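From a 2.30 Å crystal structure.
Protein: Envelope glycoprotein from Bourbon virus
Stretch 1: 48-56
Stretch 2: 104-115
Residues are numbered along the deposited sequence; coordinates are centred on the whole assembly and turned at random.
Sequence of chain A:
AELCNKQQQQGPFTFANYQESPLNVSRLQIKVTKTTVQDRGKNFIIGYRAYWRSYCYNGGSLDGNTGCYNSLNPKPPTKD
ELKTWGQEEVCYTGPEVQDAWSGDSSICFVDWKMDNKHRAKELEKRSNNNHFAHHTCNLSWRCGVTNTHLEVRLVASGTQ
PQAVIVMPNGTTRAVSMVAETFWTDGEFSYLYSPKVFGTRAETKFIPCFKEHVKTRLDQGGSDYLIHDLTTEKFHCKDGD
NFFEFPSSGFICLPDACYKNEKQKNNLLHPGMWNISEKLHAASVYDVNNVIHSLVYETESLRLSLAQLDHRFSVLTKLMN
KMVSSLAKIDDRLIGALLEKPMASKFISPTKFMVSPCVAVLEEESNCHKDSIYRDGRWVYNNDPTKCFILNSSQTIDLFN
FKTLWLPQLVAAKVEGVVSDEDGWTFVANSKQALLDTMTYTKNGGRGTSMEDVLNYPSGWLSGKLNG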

# COMPACT_ATOMS: atom_id res chain seq x y z
N TYR A 48 -20.27 21.20 13.56
CA TYR A 48 -19.87 22.52 13.10
C TYR A 48 -21.09 23.41 12.96
O TYR A 48 -22.22 22.94 12.80
N ARG A 49 -20.85 24.72 13.04
CA ARG A 49 -21.90 25.71 12.87
C ARG A 49 -21.26 27.04 12.55
O ARG A 49 -20.25 27.41 13.15
N ALA A 50 -21.86 27.76 11.60
CA ALA A 50 -21.43 29.11 11.26
C ALA A 50 -22.61 29.85 10.65
O ALA A 50 -23.64 29.25 10.33
N TYR A 51 -22.45 31.16 10.50
CA TYR A 51 -23.46 31.96 9.84
C TYR A 51 -22.80 33.01 8.95
O TYR A 51 -21.77 33.59 9.31
N TRP A 52 -23.41 33.23 7.79
CA TRP A 52 -23.03 34.31 6.91
C TRP A 52 -23.93 35.51 7.17
O TRP A 52 -25.16 35.38 7.16
N ARG A 53 -23.33 36.67 7.44
CA ARG A 53 -24.08 37.88 7.73
C ARG A 53 -23.70 38.97 6.74
O ARG A 53 -22.51 39.19 6.49
N SER A 54 -24.71 39.63 6.17
CA SER A 54 -24.50 40.75 5.26
C SER A 54 -25.38 41.91 5.72
O SER A 54 -26.58 41.93 5.45
N TYR A 55 -24.76 42.87 6.40
CA TYR A 55 -25.44 44.06 6.91
C TYR A 55 -25.04 45.24 6.03
O TYR A 55 -23.91 45.74 6.14
N CYS A 56 -25.95 45.69 5.18
CA CYS A 56 -25.67 46.76 4.24
C CYS A 56 -26.49 48.00 4.57
O CYS A 56 -27.55 47.92 5.21
N ASP A 104 -36.82 45.60 10.14
CA ASP A 104 -36.41 44.22 10.38
C ASP A 104 -34.91 44.01 10.23
O ASP A 104 -34.42 42.95 10.59
N SER A 105 -34.17 44.99 9.69
CA SER A 105 -32.73 44.85 9.57
C SER A 105 -32.04 44.79 10.92
O SER A 105 -30.87 44.39 11.00
N SER A 106 -32.72 45.21 12.00
CA SER A 106 -32.18 45.04 13.34
C SER A 106 -31.99 43.58 13.70
O SER A 106 -31.28 43.27 14.66
N ILE A 107 -32.59 42.67 12.93
CA ILE A 107 -32.41 41.24 13.14
C ILE A 107 -30.97 40.78 12.97
O ILE A 107 -30.63 39.68 13.42
N CYS A 108 -30.10 41.62 12.38
CA CYS A 108 -28.71 41.22 12.14
C CYS A 108 -27.88 41.12 13.41
O CYS A 108 -26.78 40.57 13.35
N PHE A 109 -28.36 41.65 14.53
CA PHE A 109 -27.67 41.56 15.83
C PHE A 109 -28.75 41.37 16.89
O PHE A 109 -29.32 42.34 17.39
N VAL A 110 -29.05 40.11 17.21
CA VAL A 110 -30.14 39.80 18.13
C VAL A 110 -29.72 38.89 19.28
O VAL A 110 -30.36 38.94 20.35
N ASP A 111 -28.62 38.15 19.17
CA ASP A 111 -28.31 37.02 20.05
C ASP A 111 -29.40 35.96 19.94
O ASP A 111 -30.17 35.69 20.87
N TRP A 112 -29.44 35.37 18.74
CA TRP A 112 -30.63 34.71 18.22
C TRP A 112 -31.12 33.53 19.06
O TRP A 112 -32.27 33.12 18.89
N LYS A 113 -30.28 32.97 19.94
CA LYS A 113 -30.70 31.86 20.80
C LYS A 113 -31.19 30.68 19.96
O LYS A 113 -32.38 30.37 19.89
N MET A 114 -30.22 30.05 19.28
CA MET A 114 -30.44 29.04 18.25
C MET A 114 -31.60 28.11 18.57
O MET A 114 -31.57 27.38 19.56
N ASP A 115 -32.61 28.12 17.70
CA ASP A 115 -33.77 27.26 17.86
C ASP A 115 -34.27 26.68 16.55
O ASP A 115 -35.30 25.99 16.56

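The contact between strand 48-56 and the segment 104-115 is held together almost entirely by aromatic rings and arginine side chains, with a single, weak hydrogen bond crossing between them. That bond runs from Arg-53 NE to Cys-108 O, at 3.3 Å and with an N-H...acceptor angle of 124°. The two backbones stay well apart: they are nearest at Tyr-55 and Cys-108, with CA atoms 6.8 Å apart, and much further apart at Arg-49 and Met-114, with CA atoms 10.6 Å apart, so long side chains must bridge the space.

The alternation of the strand decides which residues take part. Arg-49, Tyr-51, Arg-53 and Tyr-55 all direct their CA-to-CB bonds toward the second stretch, while Ser-54 points away and Tyr-48, Ala-50, Trp-52 and Cys-56 make no contact with it. The two arginines and Tyr-55 have t chi1 rotamers; Tyr-51 is p. From the second stretch, Ser-105 (p), Cys-108, Trp-112 and Met-114 (chi1 -26°, between wells) point toward the strand.

Tyr-55 meets the 3-10 segment where the backbones are nearest. Tyr-55 CE1 lies 3.4 Å from Ser-105 O, which sits at the ring edge, and Tyr-55 CD1 packs 3.5 Å from Cys-108 CB. The sulfur of Cys-108 also lies toward the ring edge, with SG 4.8 Å from the centroid of the Tyr-55 ring; this cysteine, whose chi1 of -93° falls between wells, is bonded covalently elsewhere in the structure. Over one face of Tyr-55 comes Phe-109, an m rotamer whose CA-to-CB bond points sideways but whose ring end reaches nearer the strand. The result is an edge-to-face pair, with the edge of Phe-109 directed at the face of Tyr-55, planes at 75° and Phe-109 CE2 4.0 Å from Tyr-55 CG.

Phe-109 CE1 also lies over one face of the Arg-53 guanidinium, 3.3 Å from Arg-53 CZ. The same guanidinium meets Trp-112 at its edge, where Arg-53 NH2 is 3.8 Å from Trp-112 CH2. Arg-53 thus links the two aromatic residues of the second stretch while its NE reaches the carbonyl of Cys-108.

Trp-112, with chi1 in the m well, is steadied within its own stretch by a hydrogen bond from its NE1 to Ile-107 O at 2.9 Å, which ties the loop back to the 3-10 segment. Its six-membered ring reaches toward the strand. There its edge approaches the face of Tyr-51, with Trp-112 CH2 3.9 Å from Tyr-51 CZ and ring planes at 65°.

At the Arg-49 end, Arg-49 extends through t, t and p torsions to meet Met-114. The SD of Met-114 lies over one face of the guanidinium, and Arg-49 NH1 approaches Met-114 CG to 3.4 Å. The guanidinium nitrogens form hydrogen bonds elsewhere in the structure, so the thioether packs against a group whose polar needs are met. Val-110, Asp-111 and Lys-113 remain out of reach of the strand.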

# COMPACT_ATOMS: atom_id res chain seq x y z
CB TYR A 48 -19.10 22.45 11.77
CG TYR A 48 -19.91 22.03 10.57
CD1 TYR A 48 -20.55 22.98 9.77
CD2 TYR A 48 -20.01 20.70 10.21
CE1 TYR A 48 -21.28 22.60 8.67
CE2 TYR A 48 -20.74 20.31 9.10
CZ TYR A 48 -21.37 21.27 8.33
OH TYR A 48 -22.09 20.89 7.23
CB ARG A 49 -22.79 25.83 14.12
CG ARG A 49 -23.81 26.95 14.03
CD ARG A 49 -24.75 26.94 15.21
NE ARG A 49 -24.05 27.09 16.48
CZ ARG A 49 -24.58 26.80 17.66
NH1 ARG A 49 -25.83 26.34 17.72
NH2 ARG A 49 -23.88 26.96 18.78
CB ALA A 50 -20.23 29.10 10.30
CB TYR A 51 -24.42 32.62 10.85
CG TYR A 51 -23.82 33.66 11.77
CD1 TYR A 51 -23.69 34.98 11.38
CD2 TYR A 51 -23.41 33.32 13.06
CE1 TYR A 51 -23.16 35.94 12.22
CE2 TYR A 51 -22.87 34.27 13.91
CZ TYR A 51 -22.75 35.58 13.49
OH TYR A 51 -22.22 36.53 14.32
CB TRP A 52 -23.14 33.87 5.45
CG TRP A 52 -23.18 35.00 4.48
CD1 TRP A 52 -24.29 35.55 3.90
CD2 TRP A 52 -22.06 35.72 3.96
NE1 TRP A 52 -23.92 36.57 3.06
CE2 TRP A 52 -22.56 36.69 3.08
CE3 TRP A 52 -20.67 35.64 4.16
CZ2 TRP A 52 -21.73 37.58 2.39
CZ3 TRP A 52 -19.85 36.52 3.48
CH2 TRP A 52 -20.38 37.47 2.61
CB ARG A 53 -23.81 38.36 9.16
CG ARG A 53 -24.37 39.75 9.46
CD ARG A 53 -23.59 40.43 10.57
NE ARG A 53 -23.94 39.91 11.89
CZ ARG A 53 -23.13 39.96 12.94
NH1 ARG A 53 -21.92 40.50 12.84
NH2 ARG A 53 -23.53 39.46 14.11
CB SER A 54 -24.81 40.36 3.82
OG SER A 54 -24.31 41.34 2.92
CB TYR A 55 -25.08 44.30 8.37
CG TYR A 55 -25.92 45.34 9.07
CD1 TYR A 55 -27.26 45.10 9.34
CD2 TYR A 55 -25.37 46.55 9.47
CE1 TYR A 55 -28.03 46.04 10.00
CE2 TYR A 55 -26.13 47.50 10.12
CZ TYR A 55 -27.46 47.24 10.38
OH TYR A 55 -28.23 48.17 11.03
CB CYS A 56 -25.96 46.31 2.81
SG CYS A 56 -25.13 44.78 2.33
CB ASP A 104 -37.18 43.30 9.44
CG ASP A 104 -38.66 43.61 9.40
OD1 ASP A 104 -39.22 43.69 8.29
OD2 ASP A 104 -39.26 43.77 10.49
CB SER A 105 -32.14 45.99 8.74
OG SER A 105 -32.09 47.18 9.50
CB SER A 106 -33.08 45.71 14.37
OG SER A 106 -34.20 44.89 14.67
CB ILE A 107 -33.32 40.50 12.14
CG1 ILE A 107 -33.55 39.03 12.50
CG2 ILE A 107 -32.70 40.50 10.77
CD1 ILE A 107 -34.15 38.82 13.86
CB CYS A 108 -28.04 42.18 11.15
SG CYS A 108 -28.13 41.68 9.40
CB PHE A 109 -26.82 42.79 16.11
CG PHE A 109 -25.96 43.22 14.95
CD1 PHE A 109 -24.68 42.72 14.79
CD2 PHE A 109 -26.44 44.13 14.01
CE1 PHE A 109 -23.89 43.12 13.73
CE2 PHE A 109 -25.65 44.52 12.94
CZ PHE A 109 -24.37 44.01 12.80
CB VAL A 110 -31.32 39.17 17.34
CG1 VAL A 110 -32.16 38.22 18.18
CG2 VAL A 110 -32.20 40.27 16.76
CB ASP A 111 -28.10 37.50 21.50
CG ASP A 111 -27.53 36.42 22.39
OD1 ASP A 111 -26.40 35.97 22.13
OD2 ASP A 111 -28.22 36.03 23.36
CB TRP A 112 -30.38 34.24 16.79
CG TRP A 112 -29.90 35.33 15.88
CD1 TRP A 112 -30.66 36.16 15.12
CD2 TRP A 112 -28.53 35.69 15.62
NE1 TRP A 112 -29.87 37.03 14.41
CE2 TRP A 112 -28.55 36.76 14.70
CE3 TRP A 112 -27.30 35.22 16.08
CZ2 TRP A 112 -27.39 37.36 14.23
CZ3 TRP A 112 -26.15 35.82 15.62
CH2 TRP A 112 -26.20 36.88 14.70
CB LYS A 113 -31.78 32.31 21.80
CG LYS A 113 -31.29 32.44 23.23
CD LYS A 113 -30.05 33.31 23.32
CE LYS A 113 -29.64 33.52 24.77
NZ LYS A 113 -30.70 34.22 25.54
CB MET A 114 -29.16 28.22 18.08
CG MET A 114 -27.90 28.95 18.47
SD MET A 114 -27.47 30.17 17.23
CE MET A 114 -25.98 30.88 17.93
CB ASP A 115 -34.91 28.03 18.55
CG ASP A 115 -35.18 29.38 17.90
OD1 ASP A 115 -34.57 29.67 16.85
OD2 ASP A 115 -35.99 30.16 18.45